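Long-range contact in pyocin-S2 (Pseudomonas aeruginosa, PDB 5ODW), which kills sensitive Pseudomonas cells as a nuclease bacteriocin that breaks down their chromosomal DNA, the present chain being its N-terminal part: residues Y33-V39 and S148-E154. Sequence-based numbering, arbitrary orientation.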
loop_
_atom_site.group_PDB
_atom_site.type_symbol
_atom_site.label_atom_id
_atom_site.label_comp_id
_atom_site.label_asym_id
_atom_site.label_seq_id
_atom_site.Cartn_x
_atom_site.Cartn_y
_atom_site.Cartn_z
ATOM N N TYR C 33 -19.859 6.741 15.983
ATOM C CA TYR C 33 -18.957 6.309 14.920
ATOM C C TYR C 33 -19.343 6.912 13.573
ATOM O O TYR C 33 -18.874 6.473 12.526
ATOM C CB TYR C 33 -18.953 4.772 14.859
ATOM C CG TYR C 33 -18.198 4.148 13.697
ATOM C CD1 TYR C 33 -16.827 3.947 13.754
ATOM C CD2 TYR C 33 -18.863 3.769 12.542
ATOM C CE1 TYR C 33 -16.144 3.380 12.696
ATOM C CE2 TYR C 33 -18.189 3.204 11.479
ATOM C CZ TYR C 33 -16.830 3.011 11.559
ATOM O OH TYR C 33 -16.158 2.447 10.499
ATOM N N GLY C 34 -20.166 7.953 13.598
ATOM C CA GLY C 34 -20.640 8.540 12.360
ATOM C C GLY C 34 -19.519 9.021 11.464
ATOM O O GLY C 34 -19.578 8.809 10.258
ATOM N N THR C 35 -18.503 9.652 12.040
ATOM C CA THR C 35 -17.365 10.088 11.244
ATOM C C THR C 35 -16.075 9.496 11.810
ATOM O O THR C 35 -15.767 9.675 12.987
ATOM C CB THR C 35 -17.271 11.622 11.171
ATOM O OG1 THR C 35 -16.519 12.002 10.012
ATOM C CG2 THR C 35 -16.609 12.181 12.421
ATOM N N PRO C 36 -15.310 8.798 10.960
ATOM C CA PRO C 36 -14.040 8.156 11.293
ATOM C C PRO C 36 -12.914 8.928 10.631
ATOM O O PRO C 36 -13.025 9.257 9.452
ATOM C CB PRO C 36 -14.182 6.786 10.637
ATOM C CG PRO C 36 -15.112 7.013 9.479
ATOM C CD PRO C 36 -15.790 8.351 9.645
ATOM N N PRO C 37 -11.837 9.221 11.372
ATOM C CA PRO C 37 -10.795 10.012 10.717
ATOM C C PRO C 37 -10.141 9.332 9.521
ATOM O O PRO C 37 -9.958 9.964 8.485
ATOM C CB PRO C 37 -9.765 10.212 11.831
ATOM C CG PRO C 37 -9.965 9.054 12.746
ATOM C CD PRO C 37 -11.434 8.760 12.711
ATOM N N PHE C 38 -9.822 8.054 9.660
ATOM C CA PHE C 38 -9.153 7.320 8.601
ATOM C C PHE C 38 -9.817 5.983 8.320
ATOM O O PHE C 38 -10.199 5.274 9.242
ATOM C CB PHE C 38 -7.681 7.136 8.984
ATOM C CG PHE C 38 -6.970 6.060 8.218
ATOM C CD1 PHE C 38 -6.965 4.759 8.678
ATOM C CD2 PHE C 38 -6.293 6.356 7.052
ATOM C CE1 PHE C 38 -6.305 3.768 7.985
ATOM C CE2 PHE C 38 -5.632 5.369 6.351
ATOM C CZ PHE C 38 -5.639 4.073 6.818
ATOM N N VAL C 39 -9.969 5.655 7.043
ATOM C CA VAL C 39 -10.549 4.386 6.642
ATOM C C VAL C 39 -9.502 3.624 5.852
ATOM O O VAL C 39 -8.933 4.158 4.909
ATOM C CB VAL C 39 -11.794 4.586 5.775
ATOM C CG1 VAL C 39 -12.385 3.241 5.395
ATOM C CG2 VAL C 39 -12.814 5.435 6.510
ATOM N N SER C 148 -17.458 3.925 0.627
ATOM C CA SER C 148 -16.942 4.270 1.955
ATOM C C SER C 148 -15.977 3.269 2.562
ATOM O O SER C 148 -15.170 3.658 3.392
ATOM C CB SER C 148 -18.084 4.539 2.931
ATOM O OG SER C 148 -18.864 3.385 3.193
ATOM N N ARG C 149 -16.089 1.980 2.201
ATOM C CA ARG C 149 -15.298 0.843 2.732
ATOM C C ARG C 149 -15.477 0.666 4.248
ATOM O O ARG C 149 -14.785 -0.161 4.852
ATOM C CB ARG C 149 -13.795 0.907 2.395
ATOM C CG ARG C 149 -13.430 1.213 0.972
ATOM C CD ARG C 149 -11.940 1.417 0.820
ATOM N NE ARG C 149 -11.402 2.500 1.647
ATOM C CZ ARG C 149 -11.498 3.796 1.366
ATOM N NH1 ARG C 149 -12.148 4.203 0.283
ATOM N NH2 ARG C 149 -10.956 4.696 2.176
ATOM N N LYS C 150 -16.397 1.437 4.858
ATOM C CA LYS C 150 -16.655 1.385 6.296
ATOM C C LYS C 150 -17.873 0.533 6.668
ATOM O O LYS C 150 -18.542 -0.036 5.799
ATOM C CB LYS C 150 -16.722 2.792 6.920
ATOM C CG LYS C 150 -17.776 3.743 6.375
ATOM C CD LYS C 150 -17.446 5.167 6.818
ATOM C CE LYS C 150 -18.587 6.123 6.613
ATOM N NZ LYS C 150 -18.317 7.420 7.263
ATOM N N PHE C 151 -18.095 0.402 7.987
ATOM C CA PHE C 151 -19.147 -0.381 8.606
ATOM C C PHE C 151 -20.543 0.042 8.166
ATOM O O PHE C 151 -20.851 1.231 8.151
ATOM C CB PHE C 151 -18.994 -0.370 10.129
ATOM C CG PHE C 151 -19.947 -1.306 10.823
ATOM C CD1 PHE C 151 -19.830 -2.682 10.669
ATOM C CD2 PHE C 151 -20.982 -0.813 11.606
ATOM C CE1 PHE C 151 -20.729 -3.541 11.301
ATOM C CE2 PHE C 151 -21.875 -1.678 12.236
ATOM C CZ PHE C 151 -21.754 -3.033 12.068
ATOM N N TYR C 152 -21.379 -0.959 7.826
ATOM C CA TYR C 152 -22.736 -0.828 7.305
ATOM C C TYR C 152 -23.720 -0.152 8.243
ATOM O O TYR C 152 -24.571 0.588 7.765
ATOM C CB TYR C 152 -23.290 -2.176 6.818
ATOM C CG TYR C 152 -23.359 -3.279 7.854
ATOM C CD1 TYR C 152 -24.496 -3.453 8.643
ATOM C CD2 TYR C 152 -22.331 -4.213 7.977
ATOM C CE1 TYR C 152 -24.574 -4.477 9.587
ATOM C CE2 TYR C 152 -22.414 -5.264 8.894
ATOM C CZ TYR C 152 -23.529 -5.378 9.711
ATOM O OH TYR C 152 -23.608 -6.401 10.620
ATOM N N GLY C 153 -23.583 -0.393 9.542
ATOM C CA GLY C 153 -24.435 0.128 10.610
ATOM C C GLY C 153 -25.136 1.464 10.431
ATOM O O GLY C 153 -26.366 1.527 10.552
ATOM N N GLU C 154 -24.363 2.543 10.156
ATOM C CA GLU C 154 -24.914 3.901 9.984
ATOM C C GLU C 154 -25.775 4.035 8.729
ATOM O O GLU C 154 -26.805 4.708 8.766
ATOM C CB GLU C 154 -23.812 4.992 10.043
ATOM C CG GLU C 154 -22.854 5.038 8.853
ATOM C CD GLU C 154 -21.469 5.590 9.121
ATOM O OE1 GLU C 154 -20.494 4.807 9.039
ATOM O OE2 GLU C 154 -21.360 6.807 9.397
#
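The guanidinium group of Arg149 meets the 33-39 loop at its edge: NH2 points in the plane of the group to Val39 O, a weak hydrogen bond of 3.4 Å but a nearly straight one (166°). The Tyr33 ring is approached obliquely by Phe151 CB and Glu154 OE1, with the ring and carboxylate planes 54° apart. Tyr33 CE2 meets both of these atoms, 3.9 Å from Phe151 CB, while the Tyr33 hydroxyl lies over the start of the Lys150 side chain, OH to CB 3.6 Å. With CG anti to the backbone N (chi1 173°), Tyr33 reaches across to the 148-154 turn and runs past Lys150 in the opposite sense. Val39 sends CG1 into the bend after helix 133-148, 3.5 Å from Ser148 O; there Arg149 has positive phi, and its side chain bends at chi3 and passes obliquely across the valine. Arg149 NE bonds to Pro40 O, so one arginine holds two successive carbonyls of the loop.

Lys150 illustrates how a long side chain can be a spacer and a charge at once. Its extended methylene chain crosses Pro36 at about a right angle, Lys150 CD to Pro36 CG 4.0 Å, and brings NZ near both Gly34 O and the Glu154 carboxylate. Its main partner is an acidic side chain of another protein, whose aromatic side chains also meet the rings of Tyr33 and Phe38; the bridge from Lys150 NZ to Glu154 OE2 is long (3.8 Å). The contact thus ties the loop after strand 24-26 to the link between helices 133-148 and 153-204 and forms part of the interface with that protein, consistent with a receptor-binding role for this N-terminal part. Its chemistry implies a join made mostly by side-chain packing, with a lysine charge probably engaged mainly by the bound partner.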